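Local structure of G-protein interacting protein 1 (Dictyostelium discoideum, 5Z1N) at residues K64-L69 and Q163-Y168. The protein probably binds heterotrimeric G proteins through their beta/gamma subunits and holds them in the cytosol during chemotaxis, its C-terminal helical region enclosing a phospholipid. Residues are numbered along the deposited sequence; the frame is centred on the assembly and turned at random.
With LHG (1,2-dipalmitoyl-phosphatidyl-glycerole), chain C; PEF (di-palmitoyl-3-sn-phosphatidylethanolamine), chain B.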
loop_
_atom_site.group_PDB
_atom_site.type_symbol
_atom_site.label_atom_id
_atom_site.label_comp_id
_atom_site.label_asym_id
_atom_site.label_seq_id
_atom_site.Cartn_x
_atom_site.Cartn_y
_atom_site.Cartn_z
ATOM N N LYS A 64 2.914 -0.462 15.178
ATOM C CA LYS A 64 3.893 0.292 14.401
ATOM C C LYS A 64 3.518 0.341 12.925
ATOM O O LYS A 64 3.552 1.406 12.299
ATOM C CB LYS A 64 5.284 -0.323 14.569
ATOM C CG LYS A 64 5.767 -0.457 16.003
ATOM C CD LYS A 64 7.246 -0.821 16.026
ATOM C CE LYS A 64 7.767 -1.026 17.438
ATOM N NZ LYS A 64 9.257 -0.916 17.493
ATOM N N VAL A 65 3.170 -0.808 12.344
ATOM C CA VAL A 65 2.784 -0.815 10.937
ATOM C C VAL A 65 1.496 -0.027 10.752
ATOM O O VAL A 65 1.405 0.861 9.891
ATOM C CB VAL A 65 2.648 -2.259 10.418
ATOM C CG1 VAL A 65 2.427 -2.264 8.912
ATOM C CG2 VAL A 65 3.885 -3.069 10.770
ATOM N N ASP A 66 0.507 -0.295 11.608
ATOM C CA ASP A 66 -0.797 0.345 11.488
ATOM C C ASP A 66 -0.646 1.856 11.396
ATOM O O ASP A 66 -0.997 2.477 10.381
ATOM C CB ASP A 66 -1.668 -0.051 12.683
ATOM C CG ASP A 66 -2.924 0.780 12.790
ATOM O OD1 ASP A 66 -3.851 0.556 11.989
ATOM O OD2 ASP A 66 -2.988 1.653 13.680
ATOM N N ARG A 67 -0.057 2.450 12.436
ATOM C CA ARG A 67 0.145 3.895 12.457
ATOM C C ARG A 67 0.833 4.367 11.183
ATOM O O ARG A 67 0.362 5.298 10.516
ATOM C CB ARG A 67 0.959 4.291 13.689
ATOM C CG ARG A 67 0.121 4.491 14.940
ATOM C CD ARG A 67 0.943 5.100 16.068
ATOM N NE ARG A 67 1.496 4.082 16.956
ATOM C CZ ARG A 67 0.836 3.537 17.973
ATOM N NH1 ARG A 67 1.420 2.617 18.727
ATOM N NH2 ARG A 67 -0.410 3.911 18.235
ATOM N N ALA A 68 1.934 3.705 10.808
ATOM C CA ALA A 68 2.671 4.145 9.631
ATOM C C ALA A 68 1.761 4.153 8.413
ATOM O O ALA A 68 1.646 5.169 7.714
ATOM C CB ALA A 68 3.888 3.251 9.398
ATOM N N LEU A 69 1.040 3.050 8.199
ATOM C CA LEU A 69 0.159 2.973 7.042
ATOM C C LEU A 69 -0.843 4.112 7.071
ATOM O O LEU A 69 -1.022 4.824 6.076
ATOM C CB LEU A 69 -0.553 1.621 7.010
ATOM C CG LEU A 69 0.311 0.421 6.623
ATOM C CD1 LEU A 69 -0.494 -0.861 6.744
ATOM C CD2 LEU A 69 0.858 0.584 5.211
ATOM N N GLN A 163 -8.305 7.181 10.716
ATOM C CA GLN A 163 -8.508 7.532 12.117
ATOM C C GLN A 163 -8.776 6.335 13.017
ATOM O O GLN A 163 -8.829 6.504 14.240
ATOM C CB GLN A 163 -9.665 8.529 12.251
ATOM C CG GLN A 163 -9.557 9.717 11.318
ATOM C CD GLN A 163 -10.109 10.987 11.927
ATOM O OE1 GLN A 163 -11.287 11.307 11.767
ATOM N NE2 GLN A 163 -9.259 11.717 12.641
ATOM N N ILE A 164 -8.945 5.143 12.456
ATOM C CA ILE A 164 -9.245 3.939 13.220
ATOM C C ILE A 164 -8.171 2.904 12.922
ATOM O O ILE A 164 -7.683 2.819 11.790
ATOM C CB ILE A 164 -10.650 3.394 12.881
ATOM C CG1 ILE A 164 -10.940 2.098 13.641
ATOM C CG2 ILE A 164 -10.790 3.170 11.381
ATOM C CD1 ILE A 164 -12.257 1.450 13.248
ATOM N N GLU A 165 -7.792 2.132 13.944
ATOM C CA GLU A 165 -6.815 1.063 13.767
ATOM C C GLU A 165 -7.225 0.142 12.625
ATOM O O GLU A 165 -8.387 -0.262 12.519
ATOM C CB GLU A 165 -6.671 0.257 15.059
ATOM C CG GLU A 165 -6.138 1.037 16.244
ATOM C CD GLU A 165 -6.221 0.242 17.533
ATOM O OE1 GLU A 165 -7.238 -0.456 17.733
ATOM O OE2 GLU A 165 -5.270 0.308 18.339
ATOM N N LEU A 166 -6.258 -0.190 11.769
ATOM C CA LEU A 166 -6.558 -1.006 10.597
ATOM C C LEU A 166 -6.893 -2.440 10.987
ATOM O O LEU A 166 -7.800 -3.049 10.407
ATOM C CB LEU A 166 -5.381 -0.974 9.620
ATOM C CG LEU A 166 -5.039 0.384 9.002
ATOM C CD1 LEU A 166 -3.827 0.267 8.093
ATOM C CD2 LEU A 166 -6.225 0.938 8.244
ATOM N N ILE A 167 -6.168 -3.002 11.953
ATOM C CA ILE A 167 -6.408 -4.357 12.439
ATOM C C ILE A 167 -6.572 -4.301 13.951
ATOM O O ILE A 167 -5.735 -3.716 14.650
ATOM C CB ILE A 167 -5.271 -5.324 12.055
ATOM C CG1 ILE A 167 -4.869 -5.138 10.589
ATOM C CG2 ILE A 167 -5.691 -6.765 12.309
ATOM C CD1 ILE A 167 -5.933 -5.565 9.605
ATOM N N TYR A 168 -7.639 -4.912 14.455
ATOM C CA TYR A 168 -7.921 -4.894 15.885
ATOM C C TYR A 168 -8.624 -6.173 16.328
ATOM O O TYR A 168 -8.889 -6.366 17.515
ATOM C CB TYR A 168 -8.771 -3.673 16.247
ATOM C CG TYR A 168 -9.954 -3.452 15.328
ATOM C CD1 TYR A 168 -11.161 -4.107 15.547
ATOM C CD2 TYR A 168 -9.866 -2.586 14.244
ATOM C CE1 TYR A 168 -12.245 -3.906 14.713
ATOM C CE2 TYR A 168 -10.944 -2.381 13.404
ATOM C CZ TYR A 168 -12.131 -3.043 13.645
ATOM O OH TYR A 168 -13.208 -2.842 12.813
HETATM O O1 LHG C . -9.116 -6.863 12.495
HETATM C C1 LHG C . -10.354 -6.184 12.260
HETATM C C2 LHG C . -10.173 -5.131 11.172
HETATM O O2 LHG C . -11.434 -4.518 10.886
HETATM C C3 LHG C . -9.647 -5.791 9.905
HETATM C C2 PEF B . -8.925 -6.830 5.048
HETATM C C1 PEF B . -8.758 -7.192 6.519
HETATM N N PEF B . -11.577 -4.904 11.215
HETATM C C3 PEF B . -10.232 -6.096 4.798
HETATM C C4 PEF B . -9.681 -6.132 10.346
HETATM C C5 PEF B . -10.400 -5.654 11.600
HETATM C C10 PEF B . -7.329 -6.230 3.376
HETATM C C11 PEF B . -6.034 -5.580 2.959
HETATM C C12 PEF B . -6.172 -4.819 1.645
HETATM C C13 PEF B . -4.935 -3.943 1.476
HETATM C C14 PEF B . -4.861 -3.241 0.124
HETATM C C15 PEF B . -3.805 -2.141 0.200
HETATM C C16 PEF B . -3.580 -1.465 -1.145
HETATM C C17 PEF B . -2.839 -0.140 -0.986
HETATM C C18 PEF B . -1.642 -0.258 -0.048
HETATM C C19 PEF B . -0.474 0.598 -0.527
HETATM C C20 PEF B . -0.893 2.034 -0.829
HETATM C C21 PEF B . -0.414 2.451 -2.214
HETATM C C22 PEF B . -0.930 3.834 -2.593
HETATM C C23 PEF B . -0.786 4.083 -4.091
HETATM C C24 PEF B . -1.187 5.509 -4.445
HETATM C C25 PEF B . -1.217 5.718 -5.942
HETATM C C30 PEF B . -9.790 -3.710 4.312
HETATM C C31 PEF B . -9.639 -2.280 4.769
HETATM C C32 PEF B . -8.162 -1.907 4.828
HETATM C C33 PEF B . -7.454 -2.616 5.975
HETATM C C34 PEF B . -5.974 -2.804 5.661
HETATM C C35 PEF B . -5.212 -3.324 6.875
HETATM C C36 PEF B . -3.943 -4.059 6.458
HETATM C C37 PEF B . -2.948 -4.178 7.609
HETATM C C38 PEF B . -1.776 -5.077 7.223
HETATM C C39 PEF B . -0.439 -4.383 7.456
HETATM C C40 PEF B . 0.742 -5.287 7.113
HETATM C C41 PEF B . 0.727 -5.720 5.651
HETATM C C42 PEF B . 0.874 -4.536 4.699
HETATM C C43 PEF B . 1.054 -5.018 3.264
HETATM C C44 PEF B . 1.162 -3.852 2.289
HETATM C C45 PEF B . 1.563 -4.341 0.914
HETATM O O4 PEF B . -7.938 -6.977 2.632
HETATM O O5 PEF B . -9.654 -4.010 3.137
HETATM O O2 PEF B . -7.860 -5.956 4.699
HETATM O O3 PEF B . -10.077 -4.762 5.271
HETATM O O1P PEF B . -11.226 -9.061 8.632
HETATM O O2P PEF B . -8.743 -8.327 9.098
HETATM O O3P PEF B . -10.029 -7.392 7.122
HETATM O O4P PEF B . -10.610 -6.735 9.447
HETATM P P PEF B . -10.133 -8.014 8.605
#
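Asp66, on helix 59-81, accepts a hydrogen bond from the backbone N of Leu166 in the C-terminal tail. The separation, 2.5 Å from Leu166 N to Asp66 OD1, is unusually short, its exact value doubtful. The bond is nearly straight at 173°. It meets OD1 on the syn side, 31° out of the carboxylate plane. The anti position of CG (chi1 168°) sets the carboxylate carbon on the side of the tail, and CB and CG of Leu166 rest against OD1. OD2 passes near CG of Glu165, whose carboxylate is turned almost perpendicular to that of Asp66. One turn along the helix, Leu69 crosses Leu166 at about a right angle, its CB 3.7 Å from CD1 of Leu166. Leu69 CD1 also touches a phosphatidylethanolamine chain, 3.6 Å from C39, and Ile167 CD1 reaches C35 of the same chain at 3.6 Å. Tyr168 N donates a hydrogen bond to O1 of a phosphatidylglycerol fragment (3.1 Å), whose C1 lies over the centre of the tyrosine ring. That fragment overlaps the phosphatidylethanolamine head group and is best read as an alternative to it, the bond belonging to that state. In the second shell, a salt bridge from OD2 to Arg70 steadies the Asp66 carboxylate, and Leu166 packs on Phe73. An alanine in place of Asp66 would probably leave Leu166 N without its acceptor and Arg70 without this charge partner. The last residues form part of the wall of a phospholipid pocket in an all-helical TNFAIP8-like domain, where helix and tail line the path of an acyl chain.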